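Local atomic coordinates of multi-copper Oxidase CueO (Ochrobactrum, PDB entry 6EVG), a protein that oxidises phenolic substrates such as lignin model compounds and lignosulfonate as a laccase-like multicopper oxidase, probably passing the electrons through its coppers to dioxygen. Residues Ile121-Ser126 and Met150-Gly155; Ala217-Leu222 and Leu273-Lys278; Gly250-Asn255 and Arg317-Asp322. All blocks are in the same frame, centred on the assembly; numbering follows the deposited sequence.

Contact 1. Residues Ile121-Ser126 and Met150-Gly155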
loop_
_atom_site.group_PDB
_atom_site.type_symbol
_atom_site.label_atom_id
_atom_site.label_comp_id
_atom_site.label_asym_id
_atom_site.label_seq_id
_atom_site.Cartn_x
_atom_site.Cartn_y
_atom_site.Cartn_z
ATOM N N ILE A 121 13.128 11.445 -10.585
ATOM C CA ILE A 121 13.248 10.308 -9.644
ATOM C C ILE A 121 14.658 10.208 -9.077
ATOM O O ILE A 121 15.616 10.158 -9.834
ATOM C CB ILE A 121 12.872 9.014 -10.371
ATOM C CG1 ILE A 121 11.462 9.066 -11.009
ATOM C CG2 ILE A 121 13.029 7.836 -9.438
ATOM C CD1 ILE A 121 10.316 9.171 -10.075
ATOM N N GLN A 122 14.742 10.168 -7.735
ATOM C CA GLN A 122 16.046 9.900 -7.091
ATOM C C GLN A 122 15.737 9.302 -5.730
ATOM O O GLN A 122 15.439 9.994 -4.764
ATOM C CB GLN A 122 16.903 11.157 -6.982
ATOM C CG GLN A 122 18.286 10.836 -6.441
ATOM C CD GLN A 122 19.213 11.996 -6.273
ATOM O OE1 GLN A 122 19.237 12.952 -7.070
ATOM N NE2 GLN A 122 20.047 11.944 -5.227
ATOM N N GLN A 123 15.734 7.958 -5.666
ATOM C CA GLN A 123 15.352 7.251 -4.451
ATOM C C GLN A 123 15.798 5.799 -4.553
ATOM O O GLN A 123 16.036 5.295 -5.659
ATOM C CB GLN A 123 13.849 7.334 -4.192
ATOM C CG GLN A 123 13.021 6.569 -5.211
ATOM C CD GLN A 123 11.561 6.822 -4.970
ATOM O OE1 GLN A 123 10.970 7.773 -5.496
ATOM N NE2 GLN A 123 10.958 6.002 -4.098
ATOM N N PRO A 124 15.789 5.045 -3.444
ATOM C CA PRO A 124 16.098 3.619 -3.530
ATOM C C PRO A 124 15.106 2.853 -4.347
ATOM O O PRO A 124 13.907 3.106 -4.306
ATOM C CB PRO A 124 16.084 3.182 -2.059
ATOM C CG PRO A 124 16.424 4.418 -1.247
ATOM C CD PRO A 124 15.719 5.533 -2.045
ATOM N N ALA A 125 15.623 1.847 -5.060
ATOM C CA ALA A 125 14.790 0.922 -5.816
ATOM C C ALA A 125 13.727 0.313 -4.901
ATOM O O ALA A 125 14.031 -0.121 -3.791
ATOM C CB ALA A 125 15.675 -0.165 -6.413
ATOM N N SER A 126 12.490 0.282 -5.378
ATOM C CA SER A 126 11.349 -0.031 -4.505
ATOM C C SER A 126 10.107 -0.278 -5.294
ATOM O O SER A 126 9.961 0.124 -6.467
ATOM C CB SER A 126 11.149 1.118 -3.508
ATOM O OG SER A 126 11.117 2.388 -4.169
ATOM N N MET A 150 3.785 1.169 -9.018
ATOM C CA MET A 150 4.894 2.009 -9.477
ATOM C C MET A 150 6.214 1.499 -8.986
ATOM O O MET A 150 6.493 1.648 -7.786
ATOM C CB MET A 150 4.638 3.470 -9.035
ATOM C CG MET A 150 5.679 4.437 -9.550
ATOM S SD MET A 150 5.214 6.185 -9.298
ATOM C CE MET A 150 4.032 6.446 -10.587
ATOM N N VAL A 151 6.989 0.869 -9.849
ATOM C CA VAL A 151 8.305 0.375 -9.518
ATOM C C VAL A 151 9.361 1.401 -9.880
ATOM O O VAL A 151 9.359 1.918 -11.007
ATOM C CB VAL A 151 8.574 -0.973 -10.242
ATOM C CG1 VAL A 151 10.043 -1.358 -10.133
ATOM C CG2 VAL A 151 7.673 -2.055 -9.696
ATOM N N VAL A 152 10.255 1.701 -8.932
ATOM C CA VAL A 152 11.482 2.430 -9.218
ATOM C C VAL A 152 12.596 1.393 -9.292
ATOM O O VAL A 152 12.795 0.644 -8.335
ATOM C CB VAL A 152 11.809 3.495 -8.148
ATOM C CG1 VAL A 152 13.178 4.099 -8.412
ATOM C CG2 VAL A 152 10.728 4.575 -8.167
ATOM N N THR A 153 13.307 1.349 -10.391
ATOM C CA THR A 153 14.434 0.442 -10.615
ATOM C C THR A 153 15.704 1.222 -10.830
ATOM O O THR A 153 15.687 2.271 -11.455
ATOM C CB THR A 153 14.171 -0.520 -11.746
ATOM O OG1 THR A 153 15.266 -1.451 -11.782
ATOM C CG2 THR A 153 13.957 0.149 -13.060
ATOM N N ASP A 154 16.813 0.617 -10.417
ATOM C CA ASP A 154 18.121 1.159 -10.702
ATOM C C ASP A 154 18.920 0.283 -11.643
ATOM O O ASP A 154 20.087 0.552 -11.859
ATOM C CB ASP A 154 18.953 1.413 -9.411
ATOM C CG ASP A 154 19.211 0.164 -8.594
ATOM O OD1 ASP A 154 18.936 -0.945 -9.109
ATOM O OD2 ASP A 154 19.726 0.313 -7.424
ATOM N N GLY A 155 18.247 -0.715 -12.239
ATOM C CA GLY A 155 18.836 -1.561 -13.235
ATOM C C GLY A 155 19.780 -2.635 -12.696
ATOM O O GLY A 155 20.370 -3.340 -13.491
HETATM O O HOH W 1 18.538 1.630 -5.303
#

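Contact 2. Residues Ala217-Leu222 and Leu273-Lys278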
loop_
_atom_site.group_PDB
_atom_site.type_symbol
_atom_site.label_atom_id
_atom_site.label_comp_id
_atom_site.label_asym_id
_atom_site.label_seq_id
_atom_site.Cartn_x
_atom_site.Cartn_y
_atom_site.Cartn_z
ATOM N N ALA A 217 9.708 -23.556 -12.783
ATOM C CA ALA A 217 10.285 -24.325 -11.697
ATOM C C ALA A 217 11.617 -23.703 -11.305
ATOM O O ALA A 217 12.687 -24.261 -11.519
ATOM C CB ALA A 217 10.452 -25.778 -12.101
ATOM N N SER A 218 11.536 -22.539 -10.658
ATOM C CA SER A 218 12.684 -21.743 -10.316
ATOM C C SER A 218 12.287 -20.787 -9.173
ATOM O O SER A 218 11.182 -20.858 -8.648
ATOM C CB SER A 218 13.210 -21.000 -11.560
ATOM O OG SER A 218 12.263 -20.065 -12.020
ATOM N N ILE A 219 13.183 -19.869 -8.890
ATOM C CA ILE A 219 12.896 -18.816 -7.873
ATOM C C ILE A 219 12.068 -17.716 -8.534
ATOM O O ILE A 219 12.429 -17.162 -9.589
ATOM C CB ILE A 219 14.216 -18.231 -7.341
ATOM C CG1 ILE A 219 15.186 -19.233 -6.803
ATOM C CG2 ILE A 219 13.900 -17.126 -6.308
ATOM C CD1 ILE A 219 14.689 -20.003 -5.714
ATOM N N VAL A 220 10.937 -17.396 -7.892
ATOM C CA VAL A 220 9.995 -16.410 -8.383
ATOM C C VAL A 220 9.869 -15.300 -7.364
ATOM O O VAL A 220 9.740 -15.531 -6.176
ATOM C CB VAL A 220 8.649 -17.097 -8.671
ATOM C CG1 VAL A 220 7.527 -16.090 -8.977
ATOM C CG2 VAL A 220 8.800 -18.080 -9.803
ATOM N N ARG A 221 9.855 -14.060 -7.871
ATOM C CA ARG A 221 9.644 -12.853 -7.064
ATOM C C ARG A 221 8.179 -12.464 -7.116
ATOM O O ARG A 221 7.631 -12.280 -8.218
ATOM C CB ARG A 221 10.530 -11.767 -7.628
ATOM C CG ARG A 221 10.525 -10.420 -6.999
ATOM C CD ARG A 221 11.533 -9.533 -7.842
ATOM N NE ARG A 221 11.815 -8.268 -7.223
ATOM C CZ ARG A 221 12.723 -7.448 -7.768
ATOM N NH1 ARG A 221 13.379 -7.838 -8.882
ATOM N NH2 ARG A 221 12.959 -6.286 -7.197
ATOM N N LEU A 222 7.571 -12.331 -5.938
ATOM C CA LEU A 222 6.181 -11.864 -5.818
ATOM C C LEU A 222 6.250 -10.520 -5.128
ATOM O O LEU A 222 6.792 -10.370 -4.035
ATOM C CB LEU A 222 5.358 -12.851 -4.965
ATOM C CG LEU A 222 5.364 -14.313 -5.460
ATOM C CD1 LEU A 222 4.636 -15.215 -4.460
ATOM C CD2 LEU A 222 4.736 -14.435 -6.832
ATOM N N LEU A 273 10.692 -13.857 -2.330
ATOM C CA LEU A 273 11.104 -14.907 -3.278
ATOM C C LEU A 273 10.588 -16.236 -2.768
ATOM O O LEU A 273 10.768 -16.576 -1.603
ATOM C CB LEU A 273 12.624 -14.945 -3.414
ATOM C CG LEU A 273 13.335 -13.687 -3.811
ATOM C CD1 LEU A 273 14.805 -13.874 -4.041
ATOM C CD2 LEU A 273 12.761 -12.940 -4.923
ATOM N N VAL A 274 10.032 -17.012 -3.699
ATOM C CA VAL A 274 9.502 -18.336 -3.422
ATOM C C VAL A 274 10.148 -19.297 -4.413
ATOM O O VAL A 274 10.221 -19.022 -5.588
ATOM C CB VAL A 274 7.956 -18.371 -3.524
ATOM C CG1 VAL A 274 7.428 -19.796 -3.336
ATOM C CG2 VAL A 274 7.330 -17.414 -2.542
ATOM N N ASP A 275 10.632 -20.440 -3.897
ATOM C CA ASP A 275 11.266 -21.455 -4.741
ATOM C C ASP A 275 10.232 -22.439 -5.222
ATOM O O ASP A 275 9.688 -23.206 -4.430
ATOM C CB ASP A 275 12.379 -22.154 -3.956
ATOM C CG ASP A 275 13.256 -23.036 -4.839
ATOM O OD1 ASP A 275 12.977 -23.218 -6.004
ATOM O OD2 ASP A 275 14.280 -23.475 -4.277
ATOM N N PHE A 276 9.988 -22.462 -6.542
ATOM C CA PHE A 276 9.051 -23.393 -7.186
ATOM C C PHE A 276 9.764 -24.566 -7.856
ATOM O O PHE A 276 9.146 -25.334 -8.597
ATOM C CB PHE A 276 8.114 -22.632 -8.132
ATOM C CG PHE A 276 7.123 -21.737 -7.425
ATOM C CD1 PHE A 276 5.960 -22.236 -6.855
ATOM C CD2 PHE A 276 7.323 -20.395 -7.374
ATOM C CE1 PHE A 276 5.045 -21.362 -6.250
ATOM C CE2 PHE A 276 6.389 -19.538 -6.797
ATOM C CZ PHE A 276 5.288 -20.010 -6.200
ATOM N N SER A 277 11.048 -24.727 -7.556
ATOM C CA SER A 277 11.845 -25.684 -8.296
ATOM C C SER A 277 11.473 -27.106 -8.107
ATOM O O SER A 277 11.744 -27.943 -9.003
ATOM C CB SER A 277 13.341 -25.541 -8.049
ATOM O OG SER A 277 13.696 -25.862 -6.739
ATOM N N LYS A 278 10.790 -27.416 -7.019
ATOM C CA LYS A 278 10.435 -28.826 -6.834
ATOM C C LYS A 278 9.211 -29.194 -7.718
ATOM O O LYS A 278 8.870 -30.375 -7.788
ATOM C CB LYS A 278 10.324 -29.155 -5.325
ATOM C CG LYS A 278 11.667 -29.146 -4.628
ATOM C CD LYS A 278 12.006 -30.446 -3.903
ATOM C CE LYS A 278 13.511 -30.571 -3.647
ATOM N NZ LYS A 278 14.058 -29.511 -2.757
#

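Contact 3. Residues Gly250-Asn255 and Arg317-Asp322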
loop_
_atom_site.group_PDB
_atom_site.type_symbol
_atom_site.label_atom_id
_atom_site.label_comp_id
_atom_site.label_asym_id
_atom_site.label_seq_id
_atom_site.Cartn_x
_atom_site.Cartn_y
_atom_site.Cartn_z
ATOM N N GLY A 250 10.103 0.727 1.331
ATOM C CA GLY A 250 11.190 1.584 0.988
ATOM C C GLY A 250 12.391 0.906 0.392
ATOM O O GLY A 250 13.444 1.564 0.248
ATOM N N GLY A 251 12.269 -0.375 0.067
ATOM C CA GLY A 251 13.312 -1.074 -0.654
ATOM C C GLY A 251 13.946 -2.233 0.095
ATOM O O GLY A 251 13.344 -2.827 1.014
ATOM N N PHE A 252 15.108 -2.606 -0.382
ATOM C CA PHE A 252 15.734 -3.878 0.017
ATOM C C PHE A 252 16.187 -3.840 1.444
ATOM O O PHE A 252 16.595 -2.811 2.009
ATOM C CB PHE A 252 16.878 -4.213 -0.930
ATOM C CG PHE A 252 16.472 -4.409 -2.340
ATOM C CD1 PHE A 252 15.544 -5.393 -2.694
ATOM C CD2 PHE A 252 16.938 -3.551 -3.377
ATOM C CE1 PHE A 252 15.141 -5.565 -3.983
ATOM C CE2 PHE A 252 16.499 -3.746 -4.684
ATOM C CZ PHE A 252 15.605 -4.741 -4.991
ATOM N N ILE A 253 16.211 -5.054 2.018
ATOM C CA ILE A 253 16.870 -5.287 3.323
ATOM C C ILE A 253 18.178 -5.996 3.091
ATOM O O ILE A 253 18.303 -6.829 2.199
ATOM C CB ILE A 253 16.030 -5.976 4.330
ATOM C CG1 ILE A 253 15.488 -7.266 3.804
ATOM C CG2 ILE A 253 14.970 -5.043 4.874
ATOM C CD1 ILE A 253 14.944 -8.208 4.903
ATOM N N GLY A 254 19.148 -5.622 3.917
ATOM C CA GLY A 254 20.482 -6.167 3.747
ATOM C C GLY A 254 20.595 -7.669 3.917
ATOM O O GLY A 254 21.327 -8.307 3.181
ATOM N N ASN A 255 19.813 -8.199 4.866
ATOM C CA ASN A 255 19.821 -9.641 5.191
ATOM C C ASN A 255 18.426 -10.221 5.021
ATOM O O ASN A 255 17.689 -10.329 5.976
ATOM C CB ASN A 255 20.365 -9.815 6.612
ATOM C CG ASN A 255 21.705 -9.072 6.808
ATOM O OD1 ASN A 255 22.620 -9.197 6.011
ATOM N ND2 ASN A 255 21.806 -8.309 7.851
ATOM N N ARG A 317 22.440 -11.798 0.681
ATOM C CA ARG A 317 22.767 -10.439 1.081
ATOM C C ARG A 317 22.390 -9.455 -0.047
ATOM O O ARG A 317 22.583 -9.760 -1.180
ATOM C CB ARG A 317 24.269 -10.286 1.423
ATOM C CG ARG A 317 24.586 -8.957 2.109
ATOM C CD ARG A 317 25.929 -8.941 2.806
ATOM N NE ARG A 317 26.956 -9.106 1.843
ATOM C CZ ARG A 317 27.819 -8.153 1.578
ATOM N NH1 ARG A 317 27.701 -6.984 2.178
ATOM N NH2 ARG A 317 28.772 -8.371 0.717
ATOM N N LEU A 318 21.799 -8.326 0.341
ATOM C CA LEU A 318 21.448 -7.263 -0.580
ATOM C C LEU A 318 21.986 -5.939 -0.049
ATOM O O LEU A 318 22.457 -5.853 1.095
ATOM C CB LEU A 318 19.932 -7.216 -0.774
ATOM C CG LEU A 318 19.305 -8.450 -1.419
ATOM C CD1 LEU A 318 17.808 -8.353 -1.346
ATOM C CD2 LEU A 318 19.783 -8.655 -2.854
ATOM N N ASP A 319 21.816 -4.866 -0.830
ATOM C CA ASP A 319 22.214 -3.522 -0.466
ATOM C C ASP A 319 21.080 -2.813 0.270
ATOM O O ASP A 319 20.307 -2.088 -0.320
ATOM C CB ASP A 319 22.600 -2.752 -1.730
ATOM C CG ASP A 319 21.501 -2.725 -2.809
ATOM O OD1 ASP A 319 20.928 -3.791 -3.114
ATOM O OD2 ASP A 319 21.237 -1.650 -3.414
ATOM N N GLY A 320 20.972 -2.990 1.531
ATOM C CA GLY A 320 19.971 -2.341 2.337
ATOM C C GLY A 320 20.635 -1.409 3.321
ATOM O O GLY A 320 21.864 -1.312 3.390
ATOM N N PRO A 321 19.832 -0.674 4.112
ATOM C CA PRO A 321 20.335 0.218 5.096
ATOM C C PRO A 321 21.014 -0.532 6.254
ATOM O O PRO A 321 20.706 -1.677 6.542
ATOM C CB PRO A 321 19.116 0.992 5.528
ATOM C CG PRO A 321 17.993 0.063 5.313
ATOM C CD PRO A 321 18.368 -0.656 4.053
ATOM N N ASP A 322 21.842 0.210 6.979
ATOM C CA ASP A 322 22.404 -0.245 8.255
ATOM C C ASP A 322 21.394 -0.071 9.391
ATOM O O ASP A 322 20.329 0.397 9.190
ATOM C CB ASP A 322 23.715 0.480 8.562
ATOM C CG ASP A 322 24.802 0.233 7.470
ATOM O OD1 ASP A 322 24.943 -0.921 7.045
ATOM O OD2 ASP A 322 25.432 1.192 7.016
HETATM O O HOH W 2 18.744 -3.454 5.722
#

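Contact 1. Residues Ile121-Ser126 and Met150-Gly155
Ser-126 O takes the N-H of Val-152 at 2.9 Å, nearly along the C=O axis with a C=O...N angle of 162°, and the CA-H of Val-151 approaches the same oxygen. The return bond, from Ser-126 N to Val-152 O at 3.0 Å, lies in the plane of its carbonyl, and here too a second hydrogen arrives: Ala-125 CA stands 3.2 Å from Val-152 O. The outcome is one antiparallel hydrogen-bonded pair, formed where strand 126-131 sets out beside strand 148-153.

Just before this pair the chain bends, and Ser-126 fastens the bend. With chi1 at 50° its OG sits between the backbone N and the carbonyl carbon and donates to Pro-124 O at 2.9 Å, while Asn-128 ND2 bonds to the same hydroxyl. An alanine here would probably leave Pro-124 O and Asn-128 ND2 without this mate and let the bend turn more freely.

Val-152 packs its two methyl groups against the loop. Its CG1, anti to the backbone N, meets Ile-121 CG2 at 3.9 Å, and its CG2 lies 4.0 Å from Gln-123 CD, whose amide is held by the backbones of Phe-96 and Gly-94.

At the outer end a water accepts from Ala-125 N at 2.9 Å and donates to Asp-154 OD2 at 2.8 Å, an oxygen also paired with Arg-160. Backbone groups are thus matched by strand pairing, a hydroxyl and a water in turn, along a loop that crosses from one sheet of the cupredoxin sandwich to the other.

Contact 2. Residues Ala217-Leu222 and Leu273-Lys278
Val-220 and Val-274 face each other as an antiparallel hydrogen-bonded pair: Val-220 N reaches Val-274 O at 2.9 Å, and Val-274 N returns to Val-220 O at 2.9 Å. A third backbone bond continues the ladder past the end of the strand, Phe-276 N to Ser-218 O at 2.9 Å, although this donor stands 44° out of the carbonyl plane as the chain begins to turn. CA-H groups of Ile-219 and Leu-273 add weaker contacts to the valine carbonyls.

Apolar packing differs on the two faces. On one, Ile-219 lies between two neighbours: its CG2 touches Leu-273 CB, and its CD1 presses on Asp-275 CG at 3.5 Å. Leu-273 then puts CD2 against Arg-221 CB at 3.7 Å, beside an arginine chain that runs out extended to salt bridges with Glu-271 and Asp-157. On the other face, Val-220 CG2 comes obliquely to the ring of Phe-276, 3.7 Å from CD2, while Val-274 CG1 lies over one ring face, offset toward the rim. Leu-222 CD1 meets Val-274 CG2 farther along.

The polar side chains gather at the turn. The bond from Ser-277 N to Asp-275 OD1, 2.9 Å, closes an Asx turn; Ser-277 OG adds a second grip on Asp-275 OD1 at 2.8 Å from the same carboxylate face, and together they would limit rotation of the group that Ile-219 CD1 touches.

Since Phe-276 and Leu-222 also touch Phe-301 of the facing sheet, this is an antiparallel strand pair whose valine face turns to the interior of a cupredoxin beta-sandwich.

Contact 3. Residues Gly250-Asn255 and Arg317-Asp322
Gly-254 and Leu-318 join the outermost strand of a cupredoxin sheet, 251-259, to the long loop that leads from strand 295-303 to strand 332-336. The strand turns a corner at Gly-254, and the loop is bonded to that corner.

Backbone polar contacts come first. Leu-318 N donates to Gly-254 O at 2.9 Å, a straight bond (169° at the hydrogen) whose donor is tilted 31° from the carbonyl plane. Two CA-H contacts flank it: Arg-317 CA is 3.3 Å from Gly-254 O, and Gly-254 CA is 3.3 Å from Leu-318 O. On the amide side, one water accepts from Gly-254 N at 2.8 Å and donates to Pro-321 O at 2.8 Å, bridging strand and loop.

Side-chain packing centres on Phe-252. Its CB points toward the loop, CG is anti to the carbonyl carbon (chi1 -62°), and ring atom CD1 meets Leu-318 CD1 obliquely at 4.0 Å. Across the ring, CD2 lies 4.0 Å from Asp-319 OD1, an oxygen that is salt-bridged to Arg-160, a residue also touching both Phe-252 and Leu-318. Leu-318 CB rests against Ile-253 O.

The backbones also come close. Gly-320 passes so near the strand that a CB would clash with Gly-254 N and Phe-252 O. Next to it, the ring carbon CD of Pro-321 rests 3.5 Å from Phe-252 O.

Contacts 1 and 2 are mostly buried and hold strands of two different cupredoxin domains, whereas contact 3 is partly exposed and binds a loop to an outermost strand. Contacts 2 and 3 reach the same sheet, contact 2 within it and contact 3 at its edge. Their chemistry follows: strand ladder and apolar faces in contact 2, a single direct hydrogen bond and a water in contact 3, and a mixture in contact 1. Phe-252 ties them together, its ring touching Ala-125 CB of contact 1 and Arg-221 NH2 of contact 2. Arg-160 likewise pairs with Asp-154 of contact 1 and Asp-319 of contact 3, so charge as well as packing spans the domain boundary.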